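Local structure of LIM domain only protein 7 (Homo sapiens, 2EAQ) at residues I52-N57 against V82-R87. The protein is of incompletely defined function but carries a PDZ domain, a module that in its relatives typically binds the C-terminal tails of partner proteins. Numbering follows the deposited sequence.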
ATOM      1  N   ILE A  52      -0.737   4.531  -5.259  1.00  5.88           N
ATOM      2  CA  ILE A  52      -1.419   4.295  -3.997  1.00  6.13           C
ATOM      3  C   ILE A  52      -2.234   5.550  -3.654  1.00  8.29           C
ATOM      4  O   ILE A  52      -1.697   6.665  -3.488  1.00  8.28           O
ATOM      5  CB  ILE A  52      -0.375   3.981  -2.882  1.00  5.76           C
ATOM      6  CG1 ILE A  52       0.416   2.747  -3.314  1.00  7.37           C
ATOM      7  CG2 ILE A  52      -1.038   3.788  -1.535  1.00  8.12           C
ATOM      8  CD1 ILE A  52       1.706   2.451  -2.459  1.00  7.29           C
ATOM      9  N   ILE A  53      -3.552   5.404  -3.551  1.00  7.04           N
ATOM     10  CA  ILE A  53      -4.414   6.513  -3.245  1.00  8.76           C
ATOM     11  C   ILE A  53      -4.776   6.614  -1.793  1.00  8.12           C
ATOM     12  O   ILE A  53      -4.805   7.692  -1.221  1.00  9.06           O
ATOM     13  CB  ILE A  53      -5.702   6.452  -4.130  1.00  9.36           C
ATOM     14  CG1 ILE A  53      -5.325   6.438  -5.620  1.00 10.49           C
ATOM     15  CG2 ILE A  53      -6.603   7.651  -3.797  1.00 10.59           C
ATOM     16  CD1 ILE A  53      -4.453   7.541  -6.068  1.00 13.89           C
ATOM     17  N   ALA A  54      -5.011   5.477  -1.156  1.00  6.91           N
ATOM     18  CA  ALA A  54      -5.360   5.468   0.259  1.00  5.55           C
ATOM     19  C   ALA A  54      -5.102   4.087   0.861  1.00  6.00           C
ATOM     20  O   ALA A  54      -5.016   3.119   0.133  1.00  7.26           O
ATOM     21  CB  ALA A  54      -6.892   5.730   0.461  1.00  7.67           C
ATOM     22  N   ILE A  55      -4.880   4.044   2.158  1.00  7.23           N
ATOM     23  CA  ILE A  55      -4.849   2.754   2.858  1.00  8.69           C
ATOM     24  C   ILE A  55      -5.813   2.868   4.032  1.00  8.78           C
ATOM     25  O   ILE A  55      -5.797   3.867   4.771  1.00  8.45           O
ATOM     26  CB  ILE A  55      -3.463   2.311   3.332  1.00  9.38           C
ATOM     27  CG1 ILE A  55      -2.840   3.367   4.230  1.00  6.98           C
ATOM     28  CG2 ILE A  55      -2.603   1.991   2.158  1.00  9.29           C
ATOM     29  CD1 ILE A  55      -1.528   2.870   4.938  1.00 12.91           C
ATOM     30  N   ASN A  56      -6.665   1.852   4.201  1.00  8.57           N
ATOM     31  CA  ASN A  56      -7.616   1.852   5.289  1.00  8.82           C
ATOM     32  C   ASN A  56      -8.341   3.217   5.298  1.00 10.39           C
ATOM     33  O   ASN A  56      -8.920   3.598   4.263  1.00 13.08           O
ATOM     34  CB  ASN A  56      -6.858   1.476   6.587  1.00  8.00           C
ATOM     35  CG  ASN A  56      -6.183   0.108   6.478  1.00  7.70           C
ATOM     36  OD1 ASN A  56      -5.110  -0.157   7.079  1.00 11.85           O
ATOM     37  ND2 ASN A  56      -6.834  -0.788   5.746  1.00  5.99           N
ATOM     38  N   ASN A  57      -8.334   3.934   6.394  1.00 11.01           N
ATOM     39  CA  ASN A  57      -9.070   5.229   6.378  1.00 12.16           C
ATOM     40  C   ASN A  57      -8.192   6.443   6.117  1.00 11.37           C
ATOM     41  O   ASN A  57      -8.587   7.566   6.475  1.00 14.03           O
ATOM     42  CB  ASN A  57      -9.738   5.368   7.764  1.00 13.49           C
ATOM     43  CG  ASN A  57     -10.774   4.247   7.987  1.00 15.92           C
ATOM     44  OD1 ASN A  57     -10.826   3.585   9.054  1.00 18.53           O
ATOM     45  ND2 ASN A  57     -11.564   4.018   6.963  1.00 15.13           N
ATOM     46  N   VAL A  82      -6.274  -2.370   3.461  1.00  8.23           N
ATOM     47  CA  VAL A  82      -7.214  -2.263   2.337  1.00  7.94           C
ATOM     48  C   VAL A  82      -6.719  -1.037   1.559  1.00  7.49           C
ATOM     49  O   VAL A  82      -6.874   0.105   2.038  1.00 10.41           O
ATOM     50  CB  VAL A  82      -8.659  -2.079   2.807  1.00 10.22           C
ATOM     51  CG1 VAL A  82      -9.629  -1.887   1.623  1.00 12.31           C
ATOM     52  CG2 VAL A  82      -9.134  -3.347   3.515  1.00 11.64           C
ATOM     53  N   MET A  83      -6.162  -1.289   0.383  1.00  7.17           N
ATOM     54  CA  MET A  83      -5.529  -0.225  -0.406  1.00  8.36           C
ATOM     55  C   MET A  83      -6.329   0.237  -1.564  1.00  7.39           C
ATOM     56  O   MET A  83      -6.803  -0.615  -2.326  1.00  9.75           O
ATOM     57  CB  MET A  83      -4.189  -0.725  -0.948  1.00  8.91           C
ATOM     58  CG  MET A  83      -3.226  -1.443   0.067  1.00 11.44           C
ATOM     59  SD  MET A  83      -1.519  -1.797  -0.638  1.00  8.90           S
ATOM     60  CE  MET A  83      -1.592  -0.448  -1.912  1.00  1.75           C
ATOM     61  N   ASP A  84      -6.534   1.523  -1.705  1.00  6.40           N
ATOM     62  CA  ASP A  84      -7.201   2.011  -2.918  1.00  6.91           C
ATOM     63  C   ASP A  84      -6.073   2.413  -3.851  1.00  7.08           C
ATOM     64  O   ASP A  84      -5.200   3.200  -3.435  1.00  7.33           O
ATOM     65  CB  ASP A  84      -8.086   3.208  -2.606  1.00  8.01           C
ATOM     66  CG  ASP A  84      -9.338   2.822  -1.908  1.00 16.08           C
ATOM     67  OD1 ASP A  84      -9.586   1.631  -1.818  1.00 18.42           O
ATOM     68  OD2 ASP A  84     -10.072   3.720  -1.484  1.00 21.36           O
ATOM     69  N   VAL A  85      -5.982   1.810  -5.020  1.00  6.63           N
ATOM     70  CA  VAL A  85      -4.955   2.101  -5.981  1.00  8.06           C
ATOM     71  C   VAL A  85      -5.519   2.447  -7.330  1.00  7.74           C
ATOM     72  O   VAL A  85      -6.689   2.195  -7.646  1.00  8.34           O
ATOM     73  CB  VAL A  85      -3.925   0.904  -6.135  1.00  9.75           C
ATOM     74  CG1 VAL A  85      -3.425   0.437  -4.762  1.00 10.03           C
ATOM     75  CG2 VAL A  85      -4.516  -0.240  -6.889  1.00 10.90           C
ATOM     76  N   ARG A  86      -4.681   3.044  -8.150  1.00  7.84           N
ATOM     77  CA  ARG A  86      -4.997   3.401  -9.542  1.00  7.79           C
ATOM     78  C   ARG A  86      -3.941   2.679 -10.357  1.00  8.42           C
ATOM     79  O   ARG A  86      -2.728   2.891 -10.198  1.00  8.58           O
ATOM     80  CB  ARG A  86      -4.882   4.914  -9.718  1.00 10.55           C
ATOM     81  CG  ARG A  86      -5.196   5.399 -11.098  1.00 14.91           C
ATOM     82  CD  ARG A  86      -5.670   6.843 -11.037  1.00 19.65           C
ATOM     83  NE  ARG A  86      -6.422   7.035  -9.806  1.00 28.90           N
ATOM     84  CZ  ARG A  86      -7.466   7.836  -9.646  1.00 30.77           C
ATOM     85  NH1 ARG A  86      -7.922   8.547 -10.662  1.00 33.60           N
ATOM     86  NH2 ARG A  86      -8.038   7.941  -8.447  1.00 34.23           N
ATOM     87  N   ARG A  87      -4.385   1.840 -11.278  1.00  7.39           N
ATOM     88  CA  ARG A  87      -3.534   1.035 -12.140  1.00  7.91           C
ATOM     89  C   ARG A  87      -3.633   1.558 -13.547  1.00 12.26           C
ATOM     90  O   ARG A  87      -4.737   1.650 -14.106  1.00 11.57           O
ATOM     91  CB  ARG A  87      -3.973  -0.426 -12.065  1.00  8.75           C
ATOM     92  CG  ARG A  87      -3.070  -1.335 -12.912  1.00  8.91           C
ATOM     93  CD  ARG A  87      -3.296  -2.809 -12.643  1.00  9.24           C
ATOM     94  NE  ARG A  87      -2.920  -3.124 -11.261  1.00  9.42           N
ATOM     95  CZ  ARG A  87      -3.279  -4.228 -10.596  1.00  8.89           C
ATOM     96  NH1 ARG A  87      -4.065  -5.157 -11.187  1.00 11.34           N
ATOM     97  NH2 ARG A  87      -2.858  -4.409  -9.344  1.00  7.69           N
TER
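M83 lays its flexible thioether chain over two isoleucines of the adjacent strand: its CG meets CG2 of I55 at 4.1 Å and its CE meets CG1 of I52 at 4.0 Å. CG stands anti to the carbonyl carbon (chi1 -48°), and a bend about the CG-SD bond (chi3 24°) turns the methyl back toward I52. An unbranched methionine can follow such a path, while the branched isoleucines suit an extended backbone and fill the buried face, which V85 shares.

The strands run antiparallel, and a classic beta bulge interrupts their pairing where I53 and A54 both stand opposite D84. The carbonyl oxygen of D84 therefore accepts two hydrogen bonds, from I53 N at 2.8 Å and a longer one from A54 N at 3.2 Å. D84 N returns a bond to A54 O, and N56 N closes the strand end on V82 O at 2.8 Å. At the bulge the backbone of I53 departs from the extended form (psi -39°), and its side chain points toward the partner strand: its CB lies 3.4 Å from D84 O, and its CG1 reaches the edge of the R86 guanidinium, near the plane of that group. On the other face the small CB of A54 meets the CB of D84 at 4.1 Å. An acid suits this partly exposed face because D84 OD1 makes a salt bridge with R6; the long chain of R86 passes I53, and its NE makes a salt bridge with D4.

In the PDZ fold, strand 80-88 lies between strands 2-10 and 51-55, with M83 touching I9 and V85 touching M5, while W68 and M72 of helix 65-78 cover I55, and W68 also packs on I52.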